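Local coordinates for protein ribonuclease VapC (Klebsiella pneumoniae, PDB 7BY3) that probably acts as the toxin of a toxin-antitoxin pair, a magnesium-dependent endoribonuclease of the PIN-domain (VapC) family, at residues I92-A97 with K110-I115; D15-R20 with Q55-A60. All blocks are in the same frame, centred on the assembly; numbering follows the deposited sequence.

Contact 1: I92-A97 with K110-I115; sequences IILATA and KDFAGI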
loop_
_atom_site.group_PDB
_atom_site.type_symbol
_atom_site.label_atom_id
_atom_site.label_comp_id
_atom_site.label_asym_id
_atom_site.label_seq_id
_atom_site.Cartn_x
_atom_site.Cartn_y
_atom_site.Cartn_z
ATOM N N ILE B 92 0.650 -9.013 -0.190
ATOM C CA ILE B 92 1.019 -7.864 -1.008
ATOM C C ILE B 92 2.475 -7.954 -1.462
ATOM O O ILE B 92 2.797 -7.658 -2.613
ATOM C CB ILE B 92 0.783 -6.541 -0.249
ATOM C CG1 ILE B 92 -0.712 -6.345 0.014
ATOM C CG2 ILE B 92 1.327 -5.361 -1.034
ATOM C CD1 ILE B 92 -1.030 -5.202 0.945
ATOM N N ILE B 93 3.349 -8.380 -0.557
ATOM C CA ILE B 93 4.763 -8.533 -0.877
ATOM C C ILE B 93 4.968 -9.682 -1.866
ATOM O O ILE B 93 5.802 -9.597 -2.768
ATOM C CB ILE B 93 5.598 -8.759 0.403
ATOM C CG1 ILE B 93 5.727 -7.446 1.176
ATOM C CG2 ILE B 93 6.982 -9.283 0.070
ATOM C CD1 ILE B 93 6.370 -7.588 2.531
ATOM N N LEU B 94 4.186 -10.746 -1.713
ATOM C CA LEU B 94 4.240 -11.869 -2.643
ATOM C C LEU B 94 3.648 -11.485 -3.998
ATOM O O LEU B 94 4.144 -11.905 -5.042
ATOM C CB LEU B 94 3.508 -13.084 -2.066
ATOM C CG LEU B 94 3.527 -14.358 -2.916
ATOM C CD1 LEU B 94 4.954 -14.761 -3.256
ATOM C CD2 LEU B 94 2.806 -15.494 -2.208
ATOM N N ALA B 95 2.587 -10.682 -3.977
ATOM C CA ALA B 95 1.957 -10.201 -5.204
ATOM C C ALA B 95 2.902 -9.299 -5.984
ATOM O O ALA B 95 2.953 -9.343 -7.213
ATOM C CB ALA B 95 0.669 -9.464 -4.885
ATOM N N THR B 96 3.646 -8.478 -5.253
ATOM C CA THR B 96 4.620 -7.579 -5.849
ATOM C C THR B 96 5.722 -8.364 -6.557
ATOM O O THR B 96 6.141 -8.009 -7.659
ATOM C CB THR B 96 5.236 -6.651 -4.782
ATOM O OG1 THR B 96 4.214 -5.809 -4.237
ATOM C CG2 THR B 96 6.327 -5.784 -5.384
ATOM N N ALA B 97 6.175 -9.442 -5.926
ATOM C CA ALA B 97 7.222 -10.284 -6.497
ATOM C C ALA B 97 6.751 -10.972 -7.773
ATOM O O ALA B 97 7.454 -10.968 -8.783
ATOM C CB ALA B 97 7.685 -11.315 -5.481
ATOM N N LYS B 110 7.134 -20.699 7.705
ATOM C CA LYS B 110 5.832 -21.075 8.241
ATOM C C LYS B 110 4.713 -20.683 7.288
ATOM O O LYS B 110 3.832 -21.485 6.981
ATOM C CB LYS B 110 5.624 -20.422 9.608
ATOM C CG LYS B 110 4.381 -20.874 10.345
ATOM C CD LYS B 110 4.343 -20.287 11.746
ATOM C CE LYS B 110 2.949 -20.360 12.341
ATOM N NZ LYS B 110 1.896 -20.335 11.289
ATOM N N ASP B 111 4.756 -19.440 6.826
ATOM C CA ASP B 111 3.768 -18.935 5.883
ATOM C C ASP B 111 4.052 -19.292 4.418
ATOM O O ASP B 111 3.128 -19.591 3.665
ATOM C CB ASP B 111 3.647 -17.414 6.024
ATOM C CG ASP B 111 3.112 -16.993 7.383
ATOM O OD1 ASP B 111 2.308 -17.749 7.970
ATOM O OD2 ASP B 111 3.492 -15.903 7.862
ATOM N N PHE B 112 5.317 -19.236 4.010
ATOM C CA PHE B 112 5.651 -19.286 2.584
ATOM C C PHE B 112 6.110 -20.619 1.981
ATOM O O PHE B 112 6.367 -20.685 0.779
ATOM C CB PHE B 112 6.716 -18.231 2.288
ATOM C CG PHE B 112 6.154 -16.859 2.084
ATOM C CD1 PHE B 112 5.469 -16.551 0.922
ATOM C CD2 PHE B 112 6.300 -15.881 3.051
ATOM C CE1 PHE B 112 4.943 -15.295 0.724
ATOM C CE2 PHE B 112 5.777 -14.618 2.859
ATOM C CZ PHE B 112 5.097 -14.326 1.693
ATOM N N ALA B 113 6.222 -21.672 2.781
ATOM C CA ALA B 113 6.670 -22.956 2.243
ATOM C C ALA B 113 5.621 -23.558 1.308
ATOM O O ALA B 113 4.431 -23.551 1.610
ATOM C CB ALA B 113 6.998 -23.923 3.366
ATOM N N GLY B 114 6.071 -24.081 0.173
ATOM C CA GLY B 114 5.169 -24.646 -0.814
ATOM C C GLY B 114 4.744 -23.624 -1.849
ATOM O O GLY B 114 4.061 -23.950 -2.818
ATOM N N ILE B 115 5.152 -22.377 -1.637
ATOM C CA ILE B 115 4.841 -21.297 -2.565
ATOM C C ILE B 115 5.989 -21.083 -3.544
ATOM O O ILE B 115 7.109 -20.782 -3.133
ATOM C CB ILE B 115 4.548 -19.981 -1.821
ATOM C CG1 ILE B 115 3.369 -20.164 -0.863
ATOM C CG2 ILE B 115 4.272 -18.860 -2.812
ATOM C CD1 ILE B 115 3.019 -18.923 -0.070
#
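In the PIN-domain fold, helix 88-99 is followed by strand 103-105 and then by the short helix 109-112. Here Leu94 of helix 88-99 meets Phe112, at the end of the short helix, and Ile115 in the turn that follows. All three side chains are buried. No hydrogen bond joins the segments, so the contact is purely apolar. With chi1 at -178°, CG of Leu94 stands opposite the backbone nitrogen, beside the carbonyl carbon. Leu94 CD2 lies at the edge of the Phe112 ring, near the ring plane, 3.6 Å from CE1. Leu94 CB approaches the same edge, 3.8 Å from Phe112 CE1. The ring therefore meets leucine with its rim and not its face. Leu104 of strand 103-105 touches both Leu94 and Phe112 and ties the pair to the sheet. The Phe112 side chain also lies near those of Asp9 and Asp90, the predicted magnesium ligands, so this core borders the probable active site. A type II beta turn runs from Phe112 to Ile115, closed by Ile115 N donating to Phe112 O at 3.2 Å. Gly114 holds the positive phi (92°) of that turn. The turn brings Ile115 back to Leu94, where its CG2 methyl sits 3.7 Å from Leu94 CD2.

Contact 2: D15-R20 with Q55-A60; sequences DLFSGR and QRTRMA
Thr57 and Ala60, one helical turn apart on helix 54-61, both pack against the ring of Phe17 at the end of helix 10-17. Along the helix, Gln55 comes first and accepts at its O from Met59 N. Arg56 O likewise accepts from Ala60 N. Thr57 then makes the closest approach. Its chi1 of -59° sets OG1 beside the backbone nitrogen and puts CG2 opposite it, and this methyl reaches over one face of the Phe17 ring. Thr57 CG2 lies 4.2 Å from the centroid of the Phe17 ring, 28° off the ring normal, a CH-pi contact. The nearest ring atom is Phe17 CZ, 3.7 Å from Thr57 CG2. The hydroxyl has other work: Thr57 OG1 hydrogen-bonds an aromatic side chain of another protein's chain. Ala60 closes the segment, its CB at the ring edge, 4.0 Å from Phe17 CE1. One ring thus meets a methyl over its face and another at its rim. Val44 of helix 38-50 touches both Phe17 and Thr57. Backbone of the other protein's chain stacks on the Phe17 ring, so the helix pair also forms part of that interface. Helix 10-17 stops after Phe17, and Gly19, with positive phi, is the first residue to leave helical angles. Two bonds lead back: Gly19 N to Leu16 O and Arg20 N to Asp15 O, both 2.9 Å. This is helix-to-helix packing inside the PIN domain, beside a Schellman motif that ends helix 10-17.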
loop_
_atom_site.group_PDB
_atom_site.type_symbol
_atom_site.label_atom_id
_atom_site.label_comp_id
_atom_site.label_asym_id
_atom_site.label_seq_id
_atom_site.Cartn_x
_atom_site.Cartn_y
_atom_site.Cartn_z
ATOM N N ASP B 15 17.342 -7.612 9.639
ATOM C CA ASP B 15 18.503 -8.405 10.026
ATOM C C ASP B 15 19.804 -7.705 9.668
ATOM O O ASP B 15 20.743 -7.679 10.460
ATOM C CB ASP B 15 18.463 -9.778 9.361
ATOM C CG ASP B 15 17.959 -10.862 10.286
ATOM O OD1 ASP B 15 17.701 -10.568 11.471
ATOM O OD2 ASP B 15 17.819 -12.012 9.825
ATOM N N LEU B 16 19.849 -7.140 8.466
ATOM C CA LEU B 16 21.039 -6.453 7.984
ATOM C C LEU B 16 21.384 -5.246 8.843
ATOM O O LEU B 16 22.509 -5.122 9.323
ATOM C CB LEU B 16 20.857 -6.010 6.533
ATOM C CG LEU B 16 21.994 -5.127 6.019
ATOM C CD1 LEU B 16 23.216 -5.968 5.679
ATOM C CD2 LEU B 16 21.543 -4.304 4.829
ATOM N N PHE B 17 20.411 -4.359 9.030
ATOM C CA PHE B 17 20.625 -3.145 9.812
ATOM C C PHE B 17 20.957 -3.472 11.263
ATOM O O PHE B 17 21.662 -2.718 11.931
ATOM C CB PHE B 17 19.399 -2.235 9.747
ATOM C CG PHE B 17 19.186 -1.602 8.404
ATOM C CD1 PHE B 17 20.152 -0.777 7.853
ATOM C CD2 PHE B 17 18.018 -1.825 7.694
ATOM C CE1 PHE B 17 19.960 -0.192 6.617
ATOM C CE2 PHE B 17 17.820 -1.243 6.457
ATOM C CZ PHE B 17 18.792 -0.425 5.917
ATOM N N SER B 18 20.459 -4.609 11.737
ATOM C CA SER B 18 20.717 -5.043 13.104
ATOM C C SER B 18 22.073 -5.734 13.210
ATOM O O SER B 18 22.494 -6.135 14.294
ATOM C CB SER B 18 19.606 -5.975 13.591
ATOM O OG SER B 18 18.358 -5.303 13.614
ATOM N N GLY B 19 22.757 -5.867 12.077
ATOM C CA GLY B 19 24.122 -6.360 12.068
ATOM C C GLY B 19 24.324 -7.851 11.891
ATOM O O GLY B 19 25.342 -8.389 12.322
ATOM N N ARG B 20 23.363 -8.529 11.273
ATOM C CA ARG B 20 23.514 -9.951 10.981
ATOM C C ARG B 20 24.219 -10.180 9.646
ATOM O O ARG B 20 23.719 -9.783 8.594
ATOM C CB ARG B 20 22.154 -10.647 10.975
ATOM C CG ARG B 20 21.375 -10.497 12.267
ATOM C CD ARG B 20 20.787 -11.829 12.698
ATOM N NE ARG B 20 19.898 -11.694 13.847
ATOM C CZ ARG B 20 19.370 -12.720 14.506
ATOM N NH1 ARG B 20 19.646 -13.965 14.137
ATOM N NH2 ARG B 20 18.568 -12.502 15.540
ATOM N N GLN B 55 18.269 9.056 8.453
ATOM C CA GLN B 55 18.822 9.545 7.192
ATOM C C GLN B 55 19.684 8.478 6.522
ATOM O O GLN B 55 19.657 8.326 5.303
ATOM C CB GLN B 55 19.639 10.823 7.414
ATOM C CG GLN B 55 20.369 11.334 6.173
ATOM C CD GLN B 55 19.474 12.136 5.243
ATOM O OE1 GLN B 55 19.054 11.650 4.192
ATOM N NE2 GLN B 55 19.184 13.375 5.623
ATOM N N ARG B 56 20.433 7.733 7.328
ATOM C CA ARG B 56 21.341 6.712 6.809
ATOM C C ARG B 56 20.599 5.477 6.301
ATOM O O ARG B 56 21.037 4.833 5.350
ATOM C CB ARG B 56 22.354 6.313 7.885
ATOM C CG ARG B 56 23.719 6.968 7.719
ATOM C CD ARG B 56 24.529 6.920 9.007
ATOM N NE ARG B 56 24.258 8.068 9.868
ATOM C CZ ARG B 56 24.635 8.158 11.140
ATOM N NH1 ARG B 56 25.297 7.161 11.711
ATOM N NH2 ARG B 56 24.346 9.245 11.845
ATOM N N THR B 57 19.481 5.152 6.940
ATOM C CA THR B 57 18.652 4.036 6.499
ATOM C C THR B 57 17.952 4.385 5.196
ATOM O O THR B 57 17.952 3.601 4.245
ATOM C CB THR B 57 17.602 3.658 7.548
ATOM O OG1 THR B 57 18.255 3.294 8.770
ATOM C CG2 THR B 57 16.756 2.493 7.060
ATOM N N ARG B 58 17.358 5.573 5.166
ATOM C CA ARG B 58 16.718 6.097 3.968
ATOM C C ARG B 58 17.705 6.145 2.799
ATOM O O ARG B 58 17.327 5.931 1.647
ATOM C CB ARG B 58 16.134 7.483 4.256
ATOM C CG ARG B 58 15.729 8.289 3.033
ATOM C CD ARG B 58 14.634 9.307 3.353
ATOM N NE ARG B 58 14.571 9.669 4.768
ATOM C CZ ARG B 58 15.388 10.533 5.367
ATOM N NH1 ARG B 58 16.352 11.130 4.681
ATOM N NH2 ARG B 58 15.243 10.796 6.659
ATOM N N MET B 59 18.972 6.404 3.108
ATOM C CA MET B 59 20.031 6.386 2.103
ATOM C C MET B 59 20.248 4.987 1.539
ATOM O O MET B 59 20.355 4.807 0.328
ATOM C CB MET B 59 21.342 6.914 2.692
ATOM C CG MET B 59 21.433 8.431 2.753
ATOM S SD MET B 59 22.967 9.007 3.507
ATOM C CE MET B 59 22.741 10.781 3.427
ATOM N N ALA B 60 20.314 3.999 2.426
ATOM C CA ALA B 60 20.552 2.620 2.016
ATOM C C ALA B 60 19.357 2.041 1.265
ATOM O O ALA B 60 19.524 1.307 0.292
ATOM C CB ALA B 60 20.882 1.764 3.225
#

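In the fold
Both contacts lie within one PIN domain, and the chain's centre lies between them. Their centres are 23 Å apart and their nearest atoms about 13 Å, so they do not touch. All of contact 2 precedes contact 1 in the sequence. Contact 2 joins helices 10-17 and 54-61, away from the predicted magnesium site. Contact 1 joins helices 88-99 and 109-112 beside strand 103-105 of the three-stranded parallel sheet. Strand 6-8 of that sheet leads into helix 10-17, with Asp9 between them. Contact 1 borders the predicted magnesium site because the Phe112 side chain lies close to those of Asp90 and Asp9, whereas contact 2 meets a chain of another protein through many of its residues.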